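Side-chain contacts in fucose-specific lectin (Aleuria aurantia, PDB 6GKE), which binds L-fucose at five sites between the blades of a six-bladed beta-propeller, with strongest preference for alpha-1,6-linked core fucose on glycoproteins: residues A[129-134]-A[176-181]; A[169-174]-A[223-228]. The protein carries 1 engineered substitution. All coordinates share one frame; numbering follows the deposited sequence. Where two conformers were deposited one is given.

Contact 1 (A[129-134]-A[176-181]); sequences NIRVYY and GRLRIY. With FUC (alpha-L-fucopyranose), chain E; FUC (alpha-L-fucopyranose), chain F.
Two neighbouring blades of the beta-propeller face each other here through their second strands, 129-134 and 177-181, which run nearly parallel (17°) with axes 10.4 Å apart, and a fucose site lies at the seam. Y133 and I180 meet most closely: CD1 of I180 sits over one face of the phenol ring in a CH-pi contact, 3.7 Å from the ring centroid and displaced toward the hydroxyl-bearing end, so that Y133 CZ is its nearest atom at 3.4 Å. With chi2 of I180 at -59° the ethyl arm folds, which carries CD1 onto the ring. L178 extends the packing with CD1, 3.6 Å from OH of Y133 and bordering CG of R131 as L178 and R131 cross almost perpendicularly. Bent at chi2 (-69°), R131 turns its guanidinium edge to the sugar of chain E: NE donates to O4 at 2.8 Å and NH2 to O5 at 2.9 Å, while NH1 hydrogen-bonds back to O of I130, approaching from above the carbonyl plane. E146 and W199 also hydrogen-bond this sugar, and R179 repeats the same grip on the fucose of chain F. The R131 guanidinium is therefore held by the I130 carbonyl, S150 and the ligand together, which restricts its rotation, and L178 CD1, 3.7 Å from O4 of the chain E fucose, brings the adjoining blade into the pocket.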
ATOM      1  N   ASN A 129     -31.839 -14.583   8.371  1.00  6.05           N
ATOM      2  CA  ASN A 129     -31.318 -15.672   7.572  1.00  5.87           C
ATOM      3  C   ASN A 129     -30.058 -15.157   6.890  1.00  5.72           C
ATOM      4  O   ASN A 129     -30.153 -14.233   6.091  1.00  6.66           O
ATOM      5  CB  ASN A 129     -32.318 -16.141   6.518  1.00  6.17           C
ATOM      6  CG  ASN A 129     -33.621 -16.596   7.131  1.00  6.89           C
ATOM      7  OD1 ASN A 129     -33.757 -17.758   7.508  1.00  7.92           O
ATOM      8  ND2 ASN A 129     -34.568 -15.681   7.248  1.00  7.51           N
ATOM      9  N   ILE A 130     -28.901 -15.725   7.245  1.00  5.31           N
ATOM     10  CA  ILE A 130     -27.612 -15.255   6.741  1.00  4.95           C
ATOM     11  C   ILE A 130     -27.017 -16.343   5.850  1.00  4.55           C
ATOM     12  O   ILE A 130     -27.127 -17.524   6.159  1.00  4.87           O
ATOM     13  CB  ILE A 130     -26.644 -14.895   7.888  1.00  5.39           C
ATOM     14  CG1 ILE A 130     -27.265 -13.903   8.872  1.00  6.23           C
ATOM     15  CG2 ILE A 130     -25.323 -14.371   7.341  1.00  5.58           C
ATOM     16  CD1 ILE A 130     -26.504 -13.780  10.169  1.00  7.01           C
ATOM     17  N   ARG A 131     -26.360 -15.919   4.774  1.00  4.54           N
ATOM     18  CA  ARG A 131     -25.581 -16.833   3.942  1.00  4.49           C
ATOM     19  C   ARG A 131     -24.219 -16.187   3.699  1.00  4.45           C
ATOM     20  O   ARG A 131     -24.154 -15.001   3.374  1.00  5.28           O
ATOM     21  CB  ARG A 131     -26.288 -17.119   2.614  1.00  5.03           C
ATOM     22  CG  ARG A 131     -27.711 -17.652   2.744  1.00  5.33           C
ATOM     23  CD  ARG A 131     -27.758 -19.058   3.313  1.00  5.42           C
ATOM     24  NE  ARG A 131     -29.100 -19.631   3.373  1.00  6.05           N
ATOM     25  CZ  ARG A 131     -29.924 -19.583   4.419  1.00  6.22           C
ATOM     26  NH1 ARG A 131     -29.636 -18.843   5.482  1.00  6.66           N
ATOM     27  NH2 ARG A 131     -31.048 -20.285   4.403  1.00  7.20           N
ATOM     28  N   VAL A 132     -23.157 -16.982   3.861  1.00  4.45           N
ATOM     29  CA  VAL A 132     -21.787 -16.536   3.688  1.00  4.55           C
ATOM     30  C   VAL A 132     -21.143 -17.398   2.599  1.00  4.55           C
ATOM     31  O   VAL A 132     -21.273 -18.618   2.635  1.00  5.44           O
ATOM     32  CB  VAL A 132     -20.997 -16.618   5.005  1.00  5.23           C
ATOM     33  CG1 VAL A 132     -19.562 -16.154   4.819  1.00  5.74           C
ATOM     34  CG2 VAL A 132     -21.673 -15.832   6.114  1.00  5.74           C
ATOM     35  N   TYR A 133     -20.456 -16.742   1.658  1.00  4.38           N
ATOM     36  CA  TYR A 133     -19.856 -17.396   0.500  1.00  4.48           C
ATOM     37  C   TYR A 133     -18.341 -17.223   0.553  1.00  4.49           C
ATOM     38  O   TYR A 133     -17.836 -16.136   0.844  1.00  5.02           O
ATOM     39  CB  TYR A 133     -20.455 -16.830  -0.794  1.00  4.73           C
ATOM     40  CG  TYR A 133     -21.943 -17.045  -0.834  1.00  4.66           C
ATOM     41  CD1 TYR A 133     -22.481 -18.227  -1.318  1.00  4.76           C
ATOM     42  CD2 TYR A 133     -22.807 -16.119  -0.272  1.00  4.69           C
ATOM     43  CE1 TYR A 133     -23.843 -18.475  -1.266  1.00  4.76           C
ATOM     44  CE2 TYR A 133     -24.170 -16.355  -0.209  1.00  4.79           C
ATOM     45  CZ  TYR A 133     -24.692 -17.539  -0.697  1.00  4.68           C
ATOM     46  OH  TYR A 133     -26.040 -17.756  -0.606  1.00  5.32           O
ATOM     47  N   TYR A 134     -17.636 -18.319   0.267  1.00  4.47           N
ATOM     48  CA  TYR A 134     -16.195 -18.397   0.422  1.00  4.58           C
ATOM     49  C   TYR A 134     -15.671 -19.493  -0.505  1.00  4.57           C
ATOM     50  O   TYR A 134     -16.435 -20.273  -1.062  1.00  5.69           O
ATOM     51  CB  TYR A 134     -15.821 -18.710   1.879  1.00  5.03           C
ATOM     52  CG  TYR A 134     -16.273 -20.074   2.342  1.00  5.45           C
ATOM     53  CD1 TYR A 134     -17.582 -20.314   2.728  1.00  5.72           C
ATOM     54  CD2 TYR A 134     -15.399 -21.148   2.359  1.00  5.91           C
ATOM     55  CE1 TYR A 134     -18.012 -21.576   3.113  1.00  6.29           C
ATOM     56  CE2 TYR A 134     -15.811 -22.414   2.747  1.00  6.67           C
ATOM     57  CZ  TYR A 134     -17.121 -22.632   3.129  1.00  6.47           C
ATOM     58  OH  TYR A 134     -17.543 -23.876   3.503  1.00  8.29           O
ATOM     59  N   GLY A 176     -35.826 -15.094   0.679  1.00  8.24           N
ATOM     60  CA  GLY A 176     -35.309 -16.412   0.332  1.00  8.41           C
ATOM     61  C   GLY A 176     -34.973 -16.555  -1.147  1.00  7.54           C
ATOM     62  O   GLY A 176     -34.895 -17.671  -1.641  1.00  8.96           O
ATOM     63  N   ARG A 177     -34.735 -15.437  -1.839  1.00  6.70           N
ATOM     64  CA  ARG A 177     -34.394 -15.440  -3.264  0.50  6.48           C
ATOM     65  C   ARG A 177     -33.009 -14.815  -3.402  1.00  6.09           C
ATOM     66  O   ARG A 177     -32.825 -13.634  -3.083  1.00  6.66           O
ATOM     67  CB  ARG A 177     -35.391 -14.640  -4.108  0.50  7.23           C
ATOM     68  CG  ARG A 177     -36.761 -15.282  -4.265  0.50  8.04           C
ATOM     69  CD  ARG A 177     -37.686 -14.420  -5.106  0.50  9.58           C
ATOM     70  NE  ARG A 177     -37.268 -14.320  -6.497  0.50 10.51           N
ATOM     71  CZ  ARG A 177     -37.612 -13.336  -7.322  0.50 11.01           C
ATOM     72  NH1 ARG A 177     -38.252 -12.276  -6.859  0.50 12.01           N
ATOM     73  NH2 ARG A 177     -37.302 -13.407  -8.603  0.50 12.61           N
ATOM     74  N   LEU A 178     -32.046 -15.627  -3.851  1.00  5.59           N
ATOM     75  CA  LEU A 178     -30.629 -15.268  -3.767  1.00  5.43           C
ATOM     76  C   LEU A 178     -30.011 -15.193  -5.159  1.00  5.18           C
ATOM     77  O   LEU A 178     -30.321 -16.019  -6.016  1.00  5.30           O
ATOM     78  CB  LEU A 178     -29.870 -16.330  -2.966  1.00  5.60           C
ATOM     79  CG  LEU A 178     -30.536 -16.806  -1.680  1.00  6.29           C
ATOM     80  CD1 LEU A 178     -29.622 -17.789  -0.970  1.00  6.77           C
ATOM     81  CD2 LEU A 178     -30.908 -15.647  -0.764  1.00  6.63           C
ATOM     82  N   ARG A 179     -29.097 -14.237  -5.345  1.00  4.88           N
ATOM     83  CA  ARG A 179     -28.314 -14.149  -6.565  1.00  4.92           C
ATOM     84  C   ARG A 179     -26.847 -13.943  -6.186  1.00  4.73           C
ATOM     85  O   ARG A 179     -26.515 -13.036  -5.416  1.00  5.05           O
ATOM     86  CB  ARG A 179     -28.799 -13.013  -7.470  1.00  5.43           C
ATOM     87  CG  ARG A 179     -30.223 -13.182  -7.987  1.00  5.51           C
ATOM     88  CD  ARG A 179     -30.393 -14.371  -8.923  1.00  5.64           C
ATOM     89  NE  ARG A 179     -31.741 -14.480  -9.468  1.00  5.95           N
ATOM     90  CZ  ARG A 179     -32.754 -15.132  -8.896  1.00  6.09           C
ATOM     91  NH1 ARG A 179     -32.611 -15.721  -7.717  1.00  6.58           N
ATOM     92  NH2 ARG A 179     -33.921 -15.194  -9.519  1.00  7.04           N
ATOM     93  N   ILE A 180     -25.994 -14.808  -6.737  1.00  4.69           N
ATOM     94  CA  ILE A 180     -24.561 -14.831  -6.456  1.00  4.94           C
ATOM     95  C   ILE A 180     -23.823 -14.599  -7.772  1.00  4.99           C
ATOM     96  O   ILE A 180     -24.128 -15.251  -8.770  1.00  5.99           O
ATOM     97  CB  ILE A 180     -24.131 -16.172  -5.828  1.00  5.45           C
ATOM     98  CG1 ILE A 180     -25.053 -16.608  -4.681  1.00  6.31           C
ATOM     99  CG2 ILE A 180     -22.664 -16.113  -5.424  1.00  5.92           C
ATOM    100  CD1 ILE A 180     -25.159 -15.636  -3.525  1.00  6.95           C
ATOM    101  N   TYR A 181     -22.865 -13.669  -7.752  1.00  4.93           N
ATOM    102  CA  TYR A 181     -22.100 -13.262  -8.926  1.00  5.16           C
ATOM    103  C   TYR A 181     -20.629 -13.568  -8.670  1.00  5.38           C
ATOM    104  O   TYR A 181     -20.110 -13.313  -7.593  1.00  6.10           O
ATOM    105  CB  TYR A 181     -22.321 -11.775  -9.227  1.00  5.33           C
ATOM    106  CG  TYR A 181     -23.773 -11.487  -9.475  1.00  5.43           C
ATOM    107  CD1 TYR A 181     -24.333 -11.671 -10.726  1.00  5.46           C
ATOM    108  CD2 TYR A 181     -24.615 -11.150  -8.430  1.00  5.50           C
ATOM    109  CE1 TYR A 181     -25.690 -11.502 -10.941  1.00  5.55           C
ATOM    110  CE2 TYR A 181     -25.974 -10.974  -8.627  1.00  5.56           C
ATOM    111  CZ  TYR A 181     -26.517 -11.161  -9.885  1.00  5.44           C
ATOM    112  OH  TYR A 181     -27.867 -11.021 -10.065  1.00  5.90           O
TER
HETATM  113  C1  FUC E 405     -30.716 -23.446   2.391  1.00  9.58           C
HETATM  114  C2  FUC E 405     -29.366 -23.702   1.733  1.00  8.46           C
HETATM  115  C3  FUC E 405     -29.439 -23.277   0.260  1.00  7.36           C
HETATM  116  C4  FUC E 405     -29.905 -21.823   0.148  1.00  7.18           C
HETATM  117  C5  FUC E 405     -31.280 -21.737   0.797  1.00  7.93           C
HETATM  118  C6  FUC E 405     -31.882 -20.350   0.706  1.00  8.49           C
HETATM  119  O1  FUC E 405     -31.638 -24.394   1.855  1.00 10.92           O
HETATM  120  O2  FUC E 405     -29.005 -25.089   1.882  1.00 10.29           O
HETATM  121  O3  FUC E 405     -28.184 -23.486  -0.388  1.00  6.84           O
HETATM  122  O4  FUC E 405     -29.040 -20.926   0.848  1.00  6.83           O
HETATM  123  O5  FUC E 405     -31.173 -22.101   2.174  1.00  8.61           O
HETATM  124  C1  FUC F 406     -33.430 -15.093 -13.203  1.00  8.04           C
HETATM  125  C2  FUC F 406     -32.018 -14.852 -13.711  1.00  7.46           C
HETATM  126  C3  FUC F 406     -31.837 -13.383 -14.095  1.00  7.22           C
HETATM  127  C4  FUC F 406     -32.198 -12.497 -12.903  1.00  7.13           C
HETATM  128  C5  FUC F 406     -33.642 -12.782 -12.510  1.00  7.41           C
HETATM  129  C6  FUC F 406     -34.098 -11.959 -11.314  1.00  7.52           C
HETATM  130  O1  FUC F 406     -34.307 -14.953 -14.312  1.00  8.97           O
HETATM  131  O2  FUC F 406     -31.756 -15.721 -14.824  1.00  8.45           O
HETATM  132  O3  FUC F 406     -30.519 -13.148 -14.589  1.00  7.07           O
HETATM  133  O4  FUC F 406     -31.375 -12.786 -11.771  1.00  6.83           O
HETATM  134  O5  FUC F 406     -33.769 -14.169 -12.163  1.00  7.61           O

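Contact 2 (A[169-174]-A[223-228]); sequences GATAIG and PQIRVY. Engineered in segment 223-228: Q224 (natural residue Asn). With FUC (alpha-L-fucopyranose), chain G.
I173 overlaps one corner of the P223 ring, its CB lying 3.7 Å from CG of P223, with CD1 of I173 nearly as close to that same carbon. Its CG1 stands between the backbone N and the carbonyl carbon (chi1 68°), which takes the ethyl arm obliquely past that corner and turns CG2 toward CG1 and CD1 of I225, each 4.0 Å away. P223, preceded by a cis peptide bond, also brings CB to 3.5 Å from the carbonyl O of I173, at a classic beta bulge where I173 and G174 both face R177. Two residues earlier on the strand, T171 adds a looser contact, CG2 to CG2 of I225, while its hydroxyl bonds to S218. R226 leaves its strand away from 169-174 and serves the next fucose site. Its NE donates to O4 of the chain G fucose at 2.8 Å and its NH2 to O5 at 2.9 Å. The engineered Q224 offers OE1 to NH1 and NH2 together, in the guanidinium plane, and NH1 also reaches the I225 carbonyl. I173 and I225 thus pack on the flank that lines one fucose pocket, while the I225 carbonyl, joined in this variant by the engineered Q224, restrains the R226 guanidinium at another.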
ATOM      1  N   GLY A 169     -20.035 -11.474  -5.432  1.00  5.05           N
ATOM      2  CA  GLY A 169     -21.130 -10.616  -5.028  1.00  5.36           C
ATOM      3  C   GLY A 169     -22.310 -11.465  -4.597  1.00  5.41           C
ATOM      4  O   GLY A 169     -22.552 -12.512  -5.188  1.00  7.14           O
ATOM      5  N   ALA A 170     -23.026 -11.047  -3.556  1.00  5.09           N
ATOM      6  CA  ALA A 170     -24.142 -11.842  -3.041  1.00  4.93           C
ATOM      7  C   ALA A 170     -25.266 -10.909  -2.599  1.00  5.13           C
ATOM      8  O   ALA A 170     -25.045 -10.019  -1.789  1.00  6.22           O
ATOM      9  CB  ALA A 170     -23.693 -12.713  -1.894  1.00  5.42           C
ATOM     10  N   THR A 171     -26.481 -11.146  -3.096  1.00  4.82           N
ATOM     11  CA  THR A 171     -27.601 -10.302  -2.704  1.00  5.14           C
ATOM     12  C   THR A 171     -28.875 -11.143  -2.603  1.00  5.30           C
ATOM     13  O   THR A 171     -29.104 -12.049  -3.407  1.00  5.55           O
ATOM     14  CB  THR A 171     -27.721  -9.102  -3.655  1.00  5.64           C
ATOM     15  OG1 THR A 171     -28.724  -8.206  -3.173  1.00  6.64           O
ATOM     16  CG2 THR A 171     -28.041  -9.482  -5.082  1.00  6.07           C
ATOM     17  N   ALA A 172     -29.699 -10.819  -1.600  1.00  5.60           N
ATOM     18  CA  ALA A 172     -31.032 -11.386  -1.458  1.00  5.72           C
ATOM     19  C   ALA A 172     -32.008 -10.457  -2.178  1.00  6.03           C
ATOM     20  O   ALA A 172     -32.322  -9.378  -1.684  1.00  7.17           O
ATOM     21  CB  ALA A 172     -31.398 -11.551  -0.002  1.00  6.26           C
ATOM     22  N   ILE A 173     -32.458 -10.875  -3.362  1.00  6.15           N
ATOM     23  CA  ILE A 173     -33.285 -10.022  -4.225  1.00  6.56           C
ATOM     24  C   ILE A 173     -34.750 -10.034  -3.781  1.00  7.32           C
ATOM     25  O   ILE A 173     -35.548  -9.246  -4.275  1.00  8.44           O
ATOM     26  CB  ILE A 173     -33.137 -10.424  -5.705  1.00  7.06           C
ATOM     27  CG1 ILE A 173     -33.748 -11.794  -6.016  1.00  7.43           C
ATOM     28  CG2 ILE A 173     -31.680 -10.338  -6.136  1.00  7.11           C
ATOM     29  CD1 ILE A 173     -33.904 -12.060  -7.502  1.00  7.55           C
ATOM     30  N   GLY A 174     -35.094 -10.949  -2.879  1.00  7.67           N
ATOM     31  CA  GLY A 174     -36.409 -11.044  -2.289  1.00  8.08           C
ATOM     32  C   GLY A 174     -36.337 -12.053  -1.157  1.00  8.02           C
ATOM     33  O   GLY A 174     -35.276 -12.630  -0.928  1.00  7.74           O
ATOM     34  N   PRO A 223     -37.290  -7.579  -9.067  1.00  8.07           N
ATOM     35  CA  PRO A 223     -36.583  -6.532  -8.350  1.00  7.61           C
ATOM     36  C   PRO A 223     -35.523  -5.856  -9.229  1.00  7.04           C
ATOM     37  O   PRO A 223     -35.184  -6.356 -10.305  1.00  8.67           O
ATOM     38  CB  PRO A 223     -35.916  -7.307  -7.205  1.00  8.69           C
ATOM     39  CG  PRO A 223     -35.545  -8.612  -7.854  1.00  9.15           C
ATOM     40  CD  PRO A 223     -36.635  -8.875  -8.871  1.00  8.79           C
ATOM     41  N   GLN A 224     -35.014  -4.722  -8.744  1.00  6.45           N
ATOM     42  CA  GLN A 224     -33.840  -4.090  -9.309  1.00  6.21           C
ATOM     43  C   GLN A 224     -32.594  -4.790  -8.757  1.00  5.82           C
ATOM     44  O   GLN A 224     -32.498  -5.036  -7.557  1.00  6.42           O
ATOM     45  CB  GLN A 224     -33.797  -2.607  -8.946  1.00  6.43           C
ATOM     46  CG  GLN A 224     -34.972  -1.804  -9.481  1.00  6.73           C
ATOM     47  CD  GLN A 224     -34.980  -1.683 -10.987  1.00  6.77           C
ATOM     48  OE1 GLN A 224     -33.944  -1.491 -11.621  1.00  7.43           O
ATOM     49  NE2 GLN A 224     -36.164  -1.768 -11.573  1.00  7.64           N
ATOM     50  N   ILE A 225     -31.649  -5.095  -9.647  1.00  5.38           N
ATOM     51  CA  ILE A 225     -30.354  -5.647  -9.250  1.00  5.36           C
ATOM     52  C   ILE A 225     -29.276  -4.770  -9.882  1.00  5.40           C
ATOM     53  O   ILE A 225     -29.424  -4.354 -11.029  1.00  5.79           O
ATOM     54  CB  ILE A 225     -30.164  -7.121  -9.674  1.00  5.66           C
ATOM     55  CG1 ILE A 225     -31.389  -7.975  -9.344  1.00  6.14           C
ATOM     56  CG2 ILE A 225     -28.895  -7.686  -9.051  1.00  5.87           C
ATOM     57  CD1 ILE A 225     -31.359  -9.358  -9.955  1.00  6.78           C
ATOM     58  N   ARG A 226     -28.201  -4.507  -9.138  1.00  5.36           N
ATOM     59  CA  ARG A 226     -27.026  -3.867  -9.705  1.00  5.35           C
ATOM     60  C   ARG A 226     -25.804  -4.704  -9.334  1.00  5.28           C
ATOM     61  O   ARG A 226     -25.624  -5.056  -8.168  1.00  5.92           O
ATOM     62  CB  ARG A 226     -26.847  -2.433  -9.196  1.00  5.73           C
ATOM     63  CG  ARG A 226     -28.038  -1.515  -9.438  1.00  5.95           C
ATOM     64  CD  ARG A 226     -28.301  -1.230 -10.908  1.00  6.13           C
ATOM     65  NE  ARG A 226     -29.399  -0.288 -11.103  1.00  6.32           N
ATOM     66  CZ  ARG A 226     -30.678  -0.626 -11.264  1.00  6.48           C
ATOM     67  NH1 ARG A 226     -31.045  -1.895 -11.323  1.00  6.94           N
ATOM     68  NH2 ARG A 226     -31.592   0.324 -11.368  1.00  7.25           N
ATOM     69  N   VAL A 227     -24.990  -5.020 -10.343  1.00  4.97           N
ATOM     70  CA  VAL A 227     -23.755  -5.763 -10.163  1.00  4.99           C
ATOM     71  C   VAL A 227     -22.613  -4.822 -10.548  1.00  4.96           C
ATOM     72  O   VAL A 227     -22.634  -4.233 -11.630  1.00  5.64           O
ATOM     73  CB  VAL A 227     -23.738  -7.048 -11.011  1.00  5.61           C
ATOM     74  CG1 VAL A 227     -22.465  -7.844 -10.807  1.00  5.76           C
ATOM     75  CG2 VAL A 227     -24.956  -7.912 -10.731  1.00  6.24           C
ATOM     76  N   TYR A 228     -21.636  -4.694  -9.645  1.00  4.80           N
ATOM     77  CA  TYR A 228     -20.485  -3.818  -9.810  1.00  5.02           C
ATOM     78  C   TYR A 228     -19.224  -4.660  -9.952  1.00  4.87           C
ATOM     79  O   TYR A 228     -19.061  -5.664  -9.261  1.00  5.15           O
ATOM     80  CB  TYR A 228     -20.325  -2.876  -8.613  1.00  5.18           C
ATOM     81  CG  TYR A 228     -21.513  -1.972  -8.467  1.00  5.58           C
ATOM     82  CD1 TYR A 228     -21.674  -0.887  -9.311  1.00  5.79           C
ATOM     83  CD2 TYR A 228     -22.522  -2.255  -7.566  1.00  5.59           C
ATOM     84  CE1 TYR A 228     -22.810  -0.097  -9.258  1.00  6.07           C
ATOM     85  CE2 TYR A 228     -23.662  -1.473  -7.497  1.00  5.83           C
ATOM     86  CZ  TYR A 228     -23.814  -0.397  -8.352  1.00  5.89           C
ATOM     87  OH  TYR A 228     -24.967   0.340  -8.318  1.00  6.63           O
TER
HETATM   88  C1  FUC G 407     -30.215   3.231 -13.062  1.00 11.01           C
HETATM   89  C2  FUC G 407     -28.763   2.991 -13.449  1.00 10.39           C
HETATM   90  C3  FUC G 407     -27.832   3.776 -12.523  1.00  9.34           C
HETATM   91  C4  FUC G 407     -28.145   3.455 -11.056  1.00  8.65           C
HETATM   92  C5  FUC G 407     -29.617   3.735 -10.804  1.00  9.17           C
HETATM   93  C6  FUC G 407     -30.073   3.439  -9.381  1.00  9.67           C
HETATM   94  O1  FUC G 407     -30.555   4.591 -13.344  1.00 12.30           O
HETATM   95  O2  FUC G 407     -28.569   3.395 -14.809  1.00 12.60           O
HETATM   96  O3  FUC G 407     -26.475   3.501 -12.868  1.00  9.55           O
HETATM   97  O4  FUC G 407     -27.909   2.075 -10.741  1.00  7.84           O
HETATM   98  O5  FUC G 407     -30.420   2.942 -11.678  1.00  9.75           O

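From the N terminus the chain passes 129-134, then 169-174, 176-181 and finally 223-228, so the loops closed by the two contacts cross. Contact 1 spans 41 intervening residues and joins the blade of strands 116-120 to 153-162 to the blade that follows; contact 2 spans 48 and joins that second blade to the one containing 213-219. The shared blade contributes successive antiparallel strands, 168-174 and 177-183, paired through R179 N to T171 O (2.9 Å) and Y181 N to G169 O (2.8 Å). I173 CD1 also packs against R179 CZ, linking contact 2 to the arginine of the intervening fucose site. Three consecutive blades are thereby tied around the propeller.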